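Local coordinates for protein putative cell surface hydrolase (Lactobacillus plantarum, PDB 3LP5) that is of unknown function in detail but, as a putative cell-surface member of the alpha/beta hydrolase clan, probably hydrolyses a substrate not yet identified, at residues V42-I48 with W83-A87; F202-T206 with Q246-N250; T2-I8 with Y95-Y101; S16-F20 with G104-G108; F152-Y156 with Y190-I194. All coordinates share one frame; numbering follows the deposited sequence.

Contact 1. Residues V42-I48 with W83-A87; sequences VQTDGTI and WLNTA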
# COMPACT_ATOMS: atom_id res chain seq x y z
N VAL A 42 9.44 11.89 -5.28
CA VAL A 42 9.37 12.28 -6.69
C VAL A 42 8.85 13.69 -6.75
O VAL A 42 7.73 13.94 -6.27
CB VAL A 42 8.45 11.36 -7.53
CG1 VAL A 42 8.59 11.66 -9.03
CG2 VAL A 42 8.80 9.91 -7.24
N GLN A 43 9.61 14.55 -7.42
CA GLN A 43 9.26 15.98 -7.65
C GLN A 43 8.20 16.19 -8.72
O GLN A 43 7.92 15.29 -9.52
CB GLN A 43 10.52 16.80 -8.00
CG GLN A 43 11.68 16.59 -7.03
CD GLN A 43 11.28 16.81 -5.58
OE1 GLN A 43 11.34 15.87 -4.74
NE2 GLN A 43 10.79 17.99 -5.29
N THR A 44 7.61 17.37 -8.77
CA THR A 44 6.46 17.54 -9.65
C THR A 44 6.82 17.56 -11.14
O THR A 44 5.92 17.51 -12.00
CB THR A 44 5.65 18.79 -9.30
OG1 THR A 44 6.49 19.91 -9.50
CG2 THR A 44 5.14 18.74 -7.85
N ASP A 45 8.12 17.64 -11.45
CA ASP A 45 8.60 17.53 -12.82
C ASP A 45 9.15 16.11 -13.08
O ASP A 45 9.70 15.86 -14.15
CB ASP A 45 9.66 18.63 -13.12
CG ASP A 45 10.94 18.49 -12.27
OD1 ASP A 45 10.99 17.59 -11.40
OD2 ASP A 45 11.93 19.25 -12.45
N GLY A 46 9.03 15.19 -12.12
CA GLY A 46 9.46 13.80 -12.31
C GLY A 46 10.89 13.45 -11.94
O GLY A 46 11.30 12.28 -11.97
N THR A 47 11.67 14.43 -11.53
CA THR A 47 12.97 14.11 -10.98
C THR A 47 12.78 13.59 -9.54
O THR A 47 11.67 13.70 -8.94
CB THR A 47 13.86 15.34 -11.01
OG1 THR A 47 13.27 16.34 -10.16
CG2 THR A 47 13.98 15.86 -12.52
N ILE A 48 13.84 12.97 -9.00
CA ILE A 48 13.73 12.22 -7.75
C ILE A 48 14.75 12.73 -6.77
O ILE A 48 15.96 12.89 -7.11
CB ILE A 48 13.93 10.72 -7.98
CG1 ILE A 48 12.91 10.20 -9.02
CG2 ILE A 48 13.88 9.95 -6.66
CD1 ILE A 48 13.09 8.70 -9.31
N TRP A 83 4.37 9.01 -11.62
CA TRP A 83 5.56 9.20 -10.80
C TRP A 83 6.05 7.91 -10.11
O TRP A 83 7.28 7.66 -9.99
CB TRP A 83 5.29 10.32 -9.74
CG TRP A 83 5.12 11.71 -10.39
CD1 TRP A 83 5.79 12.20 -11.45
CD2 TRP A 83 4.27 12.77 -9.92
NE1 TRP A 83 5.35 13.51 -11.75
CE2 TRP A 83 4.43 13.88 -10.80
CE3 TRP A 83 3.38 12.91 -8.81
CZ2 TRP A 83 3.69 15.08 -10.64
CZ3 TRP A 83 2.63 14.09 -8.68
CH2 TRP A 83 2.82 15.17 -9.55
N LEU A 84 5.11 7.09 -9.64
CA LEU A 84 5.49 5.79 -9.02
C LEU A 84 6.24 4.91 -10.02
O LEU A 84 7.26 4.27 -9.71
CB LEU A 84 4.24 5.02 -8.54
CG LEU A 84 4.51 3.62 -7.89
CD1 LEU A 84 5.65 3.64 -6.83
CD2 LEU A 84 3.26 3.09 -7.22
N ASN A 85 5.71 4.86 -11.24
CA ASN A 85 6.36 4.12 -12.31
C ASN A 85 7.73 4.75 -12.63
O ASN A 85 8.73 4.03 -12.83
CB ASN A 85 5.45 4.20 -13.53
CG ASN A 85 5.86 3.25 -14.64
OD1 ASN A 85 6.60 2.27 -14.44
ND2 ASN A 85 5.42 3.56 -15.84
N THR A 86 7.81 6.10 -12.61
CA THR A 86 9.12 6.73 -12.78
C THR A 86 10.11 6.28 -11.70
O THR A 86 11.22 6.01 -11.99
CB THR A 86 9.00 8.28 -12.75
OG1 THR A 86 8.11 8.65 -13.80
CG2 THR A 86 10.36 8.99 -12.98
N ALA A 87 9.68 6.21 -10.43
CA ALA A 87 10.57 5.88 -9.38
C ALA A 87 10.87 4.38 -9.46
O ALA A 87 12.00 3.94 -9.30
CB ALA A 87 9.94 6.25 -7.99

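Contact 2. Residues F202-T206 with Q246-N250; sequences FTEIT and QRVQN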
# COMPACT_ATOMS: atom_id res chain seq x y z
N PHE A 202 -7.65 -12.61 -2.19
CA PHE A 202 -8.01 -11.30 -1.67
C PHE A 202 -8.55 -11.45 -0.27
O PHE A 202 -9.44 -12.29 -0.05
CB PHE A 202 -9.07 -10.65 -2.55
CG PHE A 202 -9.55 -9.33 -2.05
CD1 PHE A 202 -8.72 -8.22 -2.04
CD2 PHE A 202 -10.86 -9.20 -1.60
CE1 PHE A 202 -9.15 -6.99 -1.60
CE2 PHE A 202 -11.31 -7.98 -1.12
CZ PHE A 202 -10.47 -6.87 -1.15
N THR A 203 -7.98 -10.68 0.66
CA THR A 203 -8.33 -10.81 2.11
C THR A 203 -8.67 -9.45 2.73
O THR A 203 -7.85 -8.56 2.68
CB THR A 203 -7.20 -11.48 2.90
OG1 THR A 203 -7.01 -12.76 2.37
CG2 THR A 203 -7.53 -11.67 4.38
N GLU A 204 -9.90 -9.30 3.24
CA GLU A 204 -10.28 -8.11 3.96
C GLU A 204 -10.05 -8.31 5.43
O GLU A 204 -10.39 -9.37 5.97
CB GLU A 204 -11.77 -7.78 3.73
CG GLU A 204 -12.08 -7.73 2.24
CD GLU A 204 -13.59 -7.72 1.95
OE1 GLU A 204 -14.18 -6.63 2.09
OE2 GLU A 204 -14.16 -8.78 1.59
N ILE A 205 -9.53 -7.26 6.07
CA ILE A 205 -9.17 -7.31 7.50
C ILE A 205 -9.72 -6.04 8.10
O ILE A 205 -9.55 -4.98 7.52
CB ILE A 205 -7.61 -7.37 7.73
CG1 ILE A 205 -7.02 -8.62 7.10
CG2 ILE A 205 -7.25 -7.32 9.27
CD1 ILE A 205 -5.49 -8.61 6.86
N THR A 206 -10.36 -6.14 9.28
CA THR A 206 -10.83 -4.96 9.97
C THR A 206 -9.88 -4.53 11.07
O THR A 206 -9.42 -5.35 11.88
CB THR A 206 -12.26 -5.16 10.58
OG1 THR A 206 -13.11 -5.70 9.58
CG2 THR A 206 -12.85 -3.85 11.01
N GLN A 246 -8.42 -13.68 13.40
CA GLN A 246 -9.81 -13.43 13.68
C GLN A 246 -10.24 -12.03 13.26
O GLN A 246 -11.46 -11.76 13.27
CB GLN A 246 -10.13 -13.63 15.15
CG GLN A 246 -10.03 -15.07 15.64
CD GLN A 246 -10.18 -15.09 17.15
OE1 GLN A 246 -9.60 -14.25 17.86
NE2 GLN A 246 -11.01 -16.02 17.65
N ARG A 247 -9.28 -11.18 12.90
CA ARG A 247 -9.57 -9.89 12.25
C ARG A 247 -9.97 -9.99 10.75
O ARG A 247 -10.56 -9.05 10.19
CB ARG A 247 -8.37 -8.95 12.36
CG ARG A 247 -7.97 -8.63 13.79
CD ARG A 247 -6.75 -7.68 13.80
NE ARG A 247 -6.02 -7.77 15.08
CZ ARG A 247 -6.46 -7.30 16.24
NH1 ARG A 247 -7.65 -6.70 16.36
NH2 ARG A 247 -5.72 -7.46 17.32
N VAL A 248 -9.62 -11.09 10.11
CA VAL A 248 -10.04 -11.34 8.70
C VAL A 248 -11.58 -11.46 8.60
O VAL A 248 -12.22 -12.17 9.42
CB VAL A 248 -9.38 -12.61 8.22
CG1 VAL A 248 -9.95 -13.12 6.85
CG2 VAL A 248 -7.88 -12.42 8.19
N GLN A 249 -12.17 -10.74 7.64
CA GLN A 249 -13.64 -10.61 7.50
C GLN A 249 -14.22 -11.56 6.44
O GLN A 249 -15.46 -11.69 6.30
CB GLN A 249 -13.99 -9.19 7.02
CG GLN A 249 -13.72 -8.08 8.00
CD GLN A 249 -14.50 -8.29 9.27
OE1 GLN A 249 -15.65 -7.84 9.40
NE2 GLN A 249 -13.91 -9.02 10.19
N ASN A 250 -13.33 -12.18 5.65
CA ASN A 250 -13.78 -13.12 4.62
C ASN A 250 -12.93 -14.38 4.62
O ASN A 250 -13.03 -15.20 3.69
CB ASN A 250 -13.80 -12.42 3.23
CG ASN A 250 -12.41 -12.07 2.73
OD1 ASN A 250 -11.49 -11.79 3.52
ND2 ASN A 250 -12.23 -12.14 1.40
O HOH W 1 -9.79 -6.02 14.46

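Contact 3. Residues T2-I8 with Y95-Y101; sequences TRMAPVI and YHFNHFY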
# COMPACT_ATOMS: atom_id res chain seq x y z
N THR A 2 15.62 -13.54 -7.49
CA THR A 2 16.75 -12.79 -6.89
C THR A 2 16.74 -12.81 -5.35
O THR A 2 15.70 -13.06 -4.73
CB THR A 2 16.72 -11.31 -7.31
OG1 THR A 2 15.45 -10.73 -6.90
CG2 THR A 2 16.94 -11.19 -8.83
N ARG A 3 17.90 -12.53 -4.76
CA ARG A 3 18.00 -12.53 -3.30
C ARG A 3 17.36 -11.32 -2.66
O ARG A 3 16.76 -11.47 -1.60
CB ARG A 3 19.44 -12.73 -2.83
CG ARG A 3 19.81 -14.21 -2.81
CD ARG A 3 19.57 -14.97 -1.45
NE ARG A 3 20.19 -16.29 -1.54
CZ ARG A 3 21.52 -16.53 -1.51
NH1 ARG A 3 22.40 -15.53 -1.39
NH2 ARG A 3 21.97 -17.77 -1.62
N MET A 4 17.50 -10.14 -3.26
CA MET A 4 16.82 -8.94 -2.75
C MET A 4 15.35 -8.96 -3.17
O MET A 4 15.06 -9.19 -4.38
CB MET A 4 17.48 -7.62 -3.22
CG MET A 4 16.88 -6.34 -2.60
SD MET A 4 17.36 -4.74 -3.39
CE MET A 4 17.10 -5.18 -5.07
N ALA A 5 14.45 -8.80 -2.19
CA ALA A 5 13.05 -8.45 -2.47
C ALA A 5 12.59 -7.32 -1.56
O ALA A 5 12.28 -7.54 -0.40
CB ALA A 5 12.11 -9.68 -2.36
N PRO A 6 12.54 -6.10 -2.08
CA PRO A 6 12.32 -4.94 -1.24
C PRO A 6 10.83 -4.87 -0.86
O PRO A 6 10.03 -5.51 -1.51
CB PRO A 6 12.74 -3.79 -2.13
CG PRO A 6 12.47 -4.29 -3.55
CD PRO A 6 12.68 -5.78 -3.51
N VAL A 7 10.51 -4.22 0.26
CA VAL A 7 9.13 -3.91 0.56
C VAL A 7 8.94 -2.41 0.17
O VAL A 7 9.50 -1.51 0.84
CB VAL A 7 8.84 -4.07 2.03
CG1 VAL A 7 7.34 -3.82 2.31
CG2 VAL A 7 9.26 -5.42 2.50
N ILE A 8 8.20 -2.14 -0.91
CA ILE A 8 8.02 -0.75 -1.40
C ILE A 8 6.74 -0.10 -0.85
O ILE A 8 5.69 -0.66 -0.99
CB ILE A 8 8.07 -0.72 -2.95
CG1 ILE A 8 9.36 -1.43 -3.42
CG2 ILE A 8 8.04 0.75 -3.45
CD1 ILE A 8 9.51 -1.74 -4.97
N TYR A 95 19.07 -1.43 -8.86
CA TYR A 95 19.13 -2.62 -8.05
C TYR A 95 18.55 -3.80 -8.78
O TYR A 95 17.56 -3.70 -9.48
CB TYR A 95 18.34 -2.42 -6.75
CG TYR A 95 18.84 -1.27 -5.92
CD1 TYR A 95 19.94 -1.40 -5.10
CD2 TYR A 95 18.18 -0.03 -5.92
CE1 TYR A 95 20.41 -0.35 -4.30
CE2 TYR A 95 18.65 1.05 -5.14
CZ TYR A 95 19.76 0.88 -4.34
OH TYR A 95 20.22 1.94 -3.56
N HIS A 96 19.15 -4.95 -8.57
CA HIS A 96 18.66 -6.14 -9.20
C HIS A 96 17.67 -6.89 -8.23
O HIS A 96 18.08 -7.63 -7.30
CB HIS A 96 19.88 -6.97 -9.58
CG HIS A 96 19.56 -8.24 -10.31
ND1 HIS A 96 20.34 -9.38 -10.18
CD2 HIS A 96 18.53 -8.56 -11.13
CE1 HIS A 96 19.81 -10.35 -10.91
NE2 HIS A 96 18.72 -9.88 -11.51
N PHE A 97 16.39 -6.66 -8.41
CA PHE A 97 15.41 -7.47 -7.70
C PHE A 97 14.39 -7.91 -8.72
O PHE A 97 14.05 -7.12 -9.61
CB PHE A 97 14.78 -6.70 -6.54
CG PHE A 97 14.11 -5.41 -6.94
CD1 PHE A 97 12.73 -5.37 -7.09
CD2 PHE A 97 14.85 -4.24 -7.13
CE1 PHE A 97 12.10 -4.15 -7.47
CE2 PHE A 97 14.24 -3.02 -7.50
CZ PHE A 97 12.87 -2.97 -7.67
N ASN A 98 13.93 -9.15 -8.66
CA ASN A 98 12.88 -9.51 -9.60
C ASN A 98 11.55 -9.87 -8.95
O ASN A 98 10.65 -10.33 -9.62
CB ASN A 98 13.34 -10.52 -10.66
CG ASN A 98 13.58 -11.89 -10.08
OD1 ASN A 98 13.37 -12.11 -8.88
ND2 ASN A 98 14.02 -12.82 -10.92
N HIS A 99 11.45 -9.60 -7.66
CA HIS A 99 10.27 -9.89 -6.84
C HIS A 99 10.20 -8.72 -5.84
O HIS A 99 11.27 -8.22 -5.42
CB HIS A 99 10.42 -11.25 -6.07
CG HIS A 99 10.07 -12.46 -6.89
ND1 HIS A 99 11.02 -13.19 -7.59
CD2 HIS A 99 8.88 -13.07 -7.13
CE1 HIS A 99 10.42 -14.19 -8.22
NE2 HIS A 99 9.12 -14.14 -7.95
N PHE A 100 8.98 -8.26 -5.49
CA PHE A 100 8.85 -7.25 -4.43
C PHE A 100 7.48 -7.35 -3.73
O PHE A 100 6.58 -8.09 -4.18
CB PHE A 100 9.07 -5.80 -4.99
CG PHE A 100 7.98 -5.34 -5.92
CD1 PHE A 100 7.03 -4.47 -5.50
CD2 PHE A 100 7.93 -5.82 -7.24
CE1 PHE A 100 6.01 -4.02 -6.36
CE2 PHE A 100 6.89 -5.40 -8.13
CZ PHE A 100 5.93 -4.50 -7.70
N TYR A 101 7.37 -6.71 -2.58
CA TYR A 101 6.10 -6.54 -1.90
C TYR A 101 5.74 -5.05 -1.84
O TYR A 101 6.60 -4.14 -1.79
CB TYR A 101 6.17 -7.11 -0.48
CG TYR A 101 6.94 -8.40 -0.41
CD1 TYR A 101 6.30 -9.59 -0.64
CD2 TYR A 101 8.33 -8.41 -0.22
CE1 TYR A 101 6.96 -10.77 -0.60
CE2 TYR A 101 9.03 -9.61 -0.18
CZ TYR A 101 8.33 -10.80 -0.37
OH TYR A 101 8.94 -12.04 -0.33

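Contact 4. Residues S16-F20 with G104-G108; sequences SQNRF and GHSNG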
# COMPACT_ATOMS: atom_id res chain seq x y z
N SER A 16 -2.58 12.10 6.58
CA SER A 16 -2.31 10.76 7.06
C SER A 16 -0.79 10.48 7.22
O SER A 16 -0.40 9.34 7.62
CB SER A 16 -3.03 9.72 6.15
OG SER A 16 -2.54 9.76 4.82
N GLN A 17 0.04 11.52 7.01
CA GLN A 17 1.53 11.39 7.14
C GLN A 17 2.05 10.94 8.53
O GLN A 17 2.97 10.11 8.62
CB GLN A 17 2.29 12.65 6.66
CG GLN A 17 3.78 12.43 6.28
CD GLN A 17 3.92 11.43 5.12
OE1 GLN A 17 3.30 11.60 4.05
NE2 GLN A 17 4.71 10.36 5.34
N ASN A 18 1.51 11.51 9.61
CA ASN A 18 1.93 11.12 10.96
C ASN A 18 1.75 9.60 11.19
O ASN A 18 2.68 8.93 11.71
CB ASN A 18 1.22 11.95 12.06
CG ASN A 18 1.97 13.29 12.41
OD1 ASN A 18 1.39 14.23 13.03
ND2 ASN A 18 3.25 13.37 12.03
N ARG A 19 0.56 9.07 10.82
CA ARG A 19 0.31 7.65 10.93
C ARG A 19 1.35 6.85 10.14
O ARG A 19 1.99 5.94 10.68
CB ARG A 19 -1.10 7.26 10.47
CG ARG A 19 -1.38 5.81 10.81
CD ARG A 19 -2.55 5.19 10.06
NE ARG A 19 -3.85 5.80 10.38
CZ ARG A 19 -4.64 5.38 11.35
NH1 ARG A 19 -4.30 4.36 12.14
NH2 ARG A 19 -5.78 5.99 11.55
N PHE A 20 1.52 7.19 8.86
CA PHE A 20 2.55 6.52 8.04
C PHE A 20 3.94 6.47 8.71
O PHE A 20 4.53 5.39 8.82
CB PHE A 20 2.63 7.14 6.65
CG PHE A 20 3.49 6.38 5.67
CD1 PHE A 20 2.99 5.24 5.02
CD2 PHE A 20 4.77 6.82 5.38
CE1 PHE A 20 3.75 4.56 4.08
CE2 PHE A 20 5.60 6.17 4.44
CZ PHE A 20 5.09 5.01 3.77
N GLY A 104 0.56 0.10 0.50
CA GLY A 104 -0.06 1.39 0.14
C GLY A 104 -0.92 1.90 1.28
O GLY A 104 -1.91 1.25 1.70
N HIS A 105 -0.58 3.07 1.80
CA HIS A 105 -1.38 3.63 2.87
C HIS A 105 -2.31 4.68 2.30
O HIS A 105 -1.88 5.56 1.56
CB HIS A 105 -0.50 4.23 3.99
CG HIS A 105 -1.29 4.82 5.11
ND1 HIS A 105 -0.98 6.03 5.69
CD2 HIS A 105 -2.40 4.38 5.75
CE1 HIS A 105 -1.86 6.31 6.63
NE2 HIS A 105 -2.74 5.32 6.69
N SER A 106 -3.59 4.57 2.63
CA SER A 106 -4.55 5.61 2.24
C SER A 106 -4.52 5.72 0.70
O SER A 106 -4.60 4.70 0.05
CB SER A 106 -4.20 6.93 2.97
OG SER A 106 -4.99 8.03 2.50
N ASN A 107 -4.38 6.90 0.11
CA ASN A 107 -4.29 7.00 -1.37
C ASN A 107 -3.15 6.18 -1.95
O ASN A 107 -3.16 5.79 -3.12
CB ASN A 107 -4.07 8.44 -1.77
CG ASN A 107 -5.31 9.31 -1.57
OD1 ASN A 107 -6.39 8.83 -1.34
ND2 ASN A 107 -5.12 10.62 -1.64
N GLY A 108 -2.14 5.89 -1.15
CA GLY A 108 -1.04 5.03 -1.64
C GLY A 108 -1.55 3.70 -2.19
O GLY A 108 -0.98 3.14 -3.15
O HOH W 2 -0.23 8.23 4.45

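Contact 5. Residues F152-Y156 with Y190-I194; sequences FKELY and YGKYI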
# COMPACT_ATOMS: atom_id res chain seq x y z
N PHE A 152 -13.04 5.30 -9.18
CA PHE A 152 -13.29 3.87 -9.16
C PHE A 152 -13.51 3.34 -10.60
O PHE A 152 -13.09 2.24 -10.92
CB PHE A 152 -14.56 3.58 -8.37
CG PHE A 152 -14.95 2.11 -8.42
CD1 PHE A 152 -14.22 1.16 -7.70
CD2 PHE A 152 -15.99 1.68 -9.24
CE1 PHE A 152 -14.56 -0.20 -7.74
CE2 PHE A 152 -16.32 0.33 -9.31
CZ PHE A 152 -15.59 -0.62 -8.54
N LYS A 153 -14.15 4.12 -11.46
CA LYS A 153 -14.40 3.69 -12.87
C LYS A 153 -13.08 3.36 -13.55
O LYS A 153 -13.00 2.36 -14.26
CB LYS A 153 -15.15 4.78 -13.65
CG LYS A 153 -16.68 4.81 -13.26
CD LYS A 153 -17.45 5.89 -14.09
CE LYS A 153 -18.82 6.20 -13.49
NZ LYS A 153 -19.50 7.31 -14.25
N GLU A 154 -12.04 4.14 -13.27
CA GLU A 154 -10.76 3.91 -13.90
C GLU A 154 -10.09 2.68 -13.28
O GLU A 154 -9.63 1.84 -14.00
CB GLU A 154 -9.85 5.15 -13.79
CG GLU A 154 -8.46 4.93 -14.44
CD GLU A 154 -7.45 6.07 -14.26
OE1 GLU A 154 -7.51 6.87 -13.28
OE2 GLU A 154 -6.53 6.12 -15.08
N LEU A 155 -10.07 2.55 -11.95
CA LEU A 155 -9.52 1.31 -11.33
C LEU A 155 -10.28 0.04 -11.74
O LEU A 155 -9.67 -1.01 -11.88
CB LEU A 155 -9.51 1.37 -9.83
CG LEU A 155 -8.77 2.59 -9.26
CD1 LEU A 155 -9.00 2.74 -7.75
CD2 LEU A 155 -7.25 2.34 -9.49
N TYR A 156 -11.59 0.15 -11.96
CA TYR A 156 -12.35 -1.07 -12.27
C TYR A 156 -12.12 -1.40 -13.73
O TYR A 156 -11.93 -2.56 -14.10
CB TYR A 156 -13.83 -0.79 -12.04
CG TYR A 156 -14.74 -1.97 -12.18
CD1 TYR A 156 -14.71 -3.00 -11.24
CD2 TYR A 156 -15.66 -2.04 -13.23
CE1 TYR A 156 -15.60 -4.12 -11.34
CE2 TYR A 156 -16.55 -3.15 -13.35
CZ TYR A 156 -16.49 -4.20 -12.41
OH TYR A 156 -17.38 -5.30 -12.53
N TYR A 190 -15.20 -0.84 -1.86
CA TYR A 190 -15.22 -1.03 -3.33
C TYR A 190 -13.95 -1.77 -3.84
O TYR A 190 -13.90 -2.29 -4.95
CB TYR A 190 -15.38 0.32 -4.06
CG TYR A 190 -16.80 0.81 -4.19
CD1 TYR A 190 -17.59 1.04 -3.07
CD2 TYR A 190 -17.32 1.20 -5.46
CE1 TYR A 190 -18.91 1.55 -3.22
CE2 TYR A 190 -18.60 1.72 -5.61
CZ TYR A 190 -19.39 1.89 -4.48
OH TYR A 190 -20.66 2.44 -4.63
N GLY A 191 -12.95 -1.84 -2.98
CA GLY A 191 -11.71 -2.66 -3.22
C GLY A 191 -12.05 -4.07 -3.71
O GLY A 191 -11.41 -4.56 -4.67
N LYS A 192 -13.05 -4.72 -3.11
CA LYS A 192 -13.36 -6.10 -3.46
C LYS A 192 -13.83 -6.25 -4.91
O LYS A 192 -13.60 -7.29 -5.54
CB LYS A 192 -14.38 -6.68 -2.51
CG LYS A 192 -15.76 -6.14 -2.81
CD LYS A 192 -16.86 -6.36 -1.70
CE LYS A 192 -16.67 -7.60 -0.89
NZ LYS A 192 -18.01 -8.01 -0.26
N TYR A 193 -14.47 -5.22 -5.49
CA TYR A 193 -14.88 -5.28 -6.91
C TYR A 193 -13.71 -5.25 -7.88
O TYR A 193 -13.81 -5.79 -8.99
CB TYR A 193 -15.88 -4.15 -7.28
CG TYR A 193 -17.03 -4.05 -6.32
CD1 TYR A 193 -17.84 -5.15 -6.06
CD2 TYR A 193 -17.28 -2.86 -5.63
CE1 TYR A 193 -18.87 -5.08 -5.15
CE2 TYR A 193 -18.33 -2.77 -4.74
CZ TYR A 193 -19.12 -3.89 -4.50
OH TYR A 193 -20.16 -3.83 -3.60
N ILE A 194 -12.64 -4.61 -7.48
CA ILE A 194 -11.41 -4.56 -8.26
C ILE A 194 -10.68 -5.90 -8.15
O ILE A 194 -10.29 -6.51 -9.14
CB ILE A 194 -10.55 -3.41 -7.79
CG1 ILE A 194 -11.20 -2.08 -8.23
CG2 ILE A 194 -9.16 -3.41 -8.52
CD1 ILE A 194 -10.95 -0.93 -7.25

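Contact 1. Residues V42-I48 with W83-A87
Gly46 and Trp83 are the residues whose CA atoms come nearest, 6.2 Å apart, where a type I turn from Gln43 to Gly46 lies against helix 74-92. The turn belongs to a hairpin: Gly46 N donates to Gln43 O and Gln43 N to Thr47 O. Asp45 OD1 accepts from Thr47 N at 3.2 Å, an Asx turn, and also from Thr47 OG1. No hydrogen bond joins the two segments, so packing holds them. Trp83 CG lies anti to its carbonyl carbon (chi1 -67°), which lays the indole along the turn; Gln43 O stands 3.8 Å above one ring face, near the rim. Val42 CG1 reaches Trp83 CB at 3.6 Å, and Ile48 CD1 meets Ala87 CA at 3.8 Å. Trimming Trp83 to an alanine would probably open a gap under Gln43 O and beside Thr44 O and leave the turn less firmly seated. Phe67 touches Val42 and Trp83, while Leu40 touches Ile48 and Ala87, so hairpin and helix pack together over strands 37-42 and 62-67.

Contact 2. Residues F202-T206 with Q246-N250
Asn250 and Glu204 meet where the C-terminal tail runs beside strand 201-206, and four hydrogen bonds join the two segments. The Asn250 amide uses both ends: ND2 donates to Phe202 O at 3.1 Å, with that oxygen close to the amide plane, while OD1 accepts from Glu204 N at 3.0 Å, the donor standing 42° out of the carbonyl plane. A chi1 of 68° turns this amide toward the strand, where it takes the place of a backbone partner. Farther along, Gln249 N gives a nearly straight bond of 2.8 Å to Glu204 O, and Thr206 N donates to Arg247 O at 3.1 Å. Ile205 and Val248 form a single beta bridge, with CA atoms 4.3 Å apart, so the tail borders an outermost strand of the alpha/beta-hydrolase sheet without becoming a regular strand itself. Gln249 NE2 adds a weak hydrogen bond to the same Arg247 O that Thr206 N uses. A water donates to Thr206 O at 2.7 Å and accepts from Arg247 NH1, in the guanidinium plane; Arg247 NE is satisfied by Asn244. On the Thr203 and Ile205 side, Thr203 CG2 touches Val248 CG1 at 3.7 Å and Tyr230 of helix 217-231 packs on Val248.

Contact 3. Residues T2-I8 with Y95-Y101
Pro6 and Phe97 cross at about a right angle, the proline CG lying over one face of the phenyl ring, 3.9 Å from its centroid and 17° off the normal. This CH-pi contact stands just ahead of the place where strands 7-10 and 99-105 become parallel neighbours in the central sheet of the alpha/beta-hydrolase fold. Their pairing shows in the Val7-Tyr101 bridge: Tyr101 N donates to Pro6 O and Ile8 N to Tyr101 O at 2.7 Å. Beside it, Ile8 CD1 comes obliquely to the Phe100 ring, touching Phe100 CD1 at 3.7 Å, and Ala5 CB meets Tyr101 CE2 on the side where helix 217-231 packs. Toward the N terminus, Met4 SD approaches the Tyr95 ring obliquely, 5.2 Å from its centroid, a Met-aromatic contact. Thr2 places its methyl over a face of the His96 imidazole, CG2 being 3.7 Å from the ring centroid. Thr2 OG1 sits between the backbone N and the carbonyl carbon (chi1 58°) and accepts from Asn98 N at 2.8 Å. The Thr2 and Asn98 side chains run past each other in opposite directions. Asn98 OD1 is gripped from opposite faces of its plane, by Thr2 N at 3.0 Å and by His99 ND1 at 2.9 Å.

Contact 4. Residues S16-F20 with G104-G108
Van der Waals packing round the His105 imidazole accounts for the direct contact between 16-20 and 104-108, since no hydrogen bond passes straight across. Arg19 CD approaches His105 NE2 at 3.4 Å, the guanidinium and ring planes 67° apart, and Phe20 CD1 lies 3.8 Å from His105 CB. At the ring's edge, near its plane, His105 CE1 meets Ser16 O at 3.5 Å. With CG anti to the backbone N, the imidazole extends toward helix 17-30. Ser106 follows in a strained backbone conformation (phi 59°, psi -130°) between strand 99-105 and helix 107-118; with Gly104 and Gly108 it fits the GxSxG nucleophile elbow of alpha/beta hydrolases, consistent with Ser106 being the nucleophile. Polar contact runs through a water 2.6 Å from His105 ND1 and 2.8 Å from Ser16 OG. Replacing His105 with an alanine would probably open a gap between Arg19 and Phe20 and leave that water without its imidazole partner. The polar end of Arg19 turns elsewhere, NH2 donating to Thr212 O, while Ser16 OG also bonds Ser13 O.

Contact 5. Residues F152-Y156 with Y190-I194
Phe152 projects toward 190-194 with CG anti to its backbone N (chi1 175°), while Tyr190 has CG anti to its carbonyl carbon (chi1 -84°); these torsions bring the two rings together as a T-shaped pair. The motif is helix packing in the alpha/beta-hydrolase fold: helix 150-157, between strands 127-134 and 167-172, lies against segment 190-194 with its helix 191-195, between strands 167-172 and 201-206. The ring planes are 88° apart and the centroids 5.1 Å apart. The edge of Tyr190 points at the face of Phe152, with CD2 over the ring centre, and Tyr156 CB lies over the opposite face, toward its rim, so the phenyl is held between a residue of each segment. No hydrogen bond crosses. Ile194 runs past Phe152 in the opposite direction, its CD1 reaching Phe152 CE1 at 3.7 Å and Leu155 CB at the same distance, so this one methyl fills the angle between two residues a turn apart. Tyr193 CB comes to the edge of the Phe152 ring, 3.8 Å from CZ. Leu155 and Ile194 both touch Glu117 of helix 107-118. Tyr190 OH makes a weak hydrogen bond to Ser144 O, and Tyr156 has a cation-pi partner in Arg159. At the other end of the join, Tyr193 O lies at the edge of the Tyr156 ring, near its plane and 3.4 Å from Tyr156 CE1.

In the fold
From the N terminus, contact 3 opens first and closes at 95-101, bringing strand 7-10 beside strand 99-105. Contact 4 opens at 16-20 within that loop and closes at 104-108 beyond it, so the two cross; both use strand 99-105, yet their centres are about 22 Å apart. Contact 1 is nested inside both loops and sets the 42-48 hairpin on helix 74-92. Contacts 5 and 2 follow in series, joining helices 150-157 and 191-195, then the C-terminal tail and edge strand 201-206. These last two touch, Phe202 CE2 lying 3.6 Å from Lys192 CB. Contacts 1 and 2 occupy opposite sides of the chain's centre.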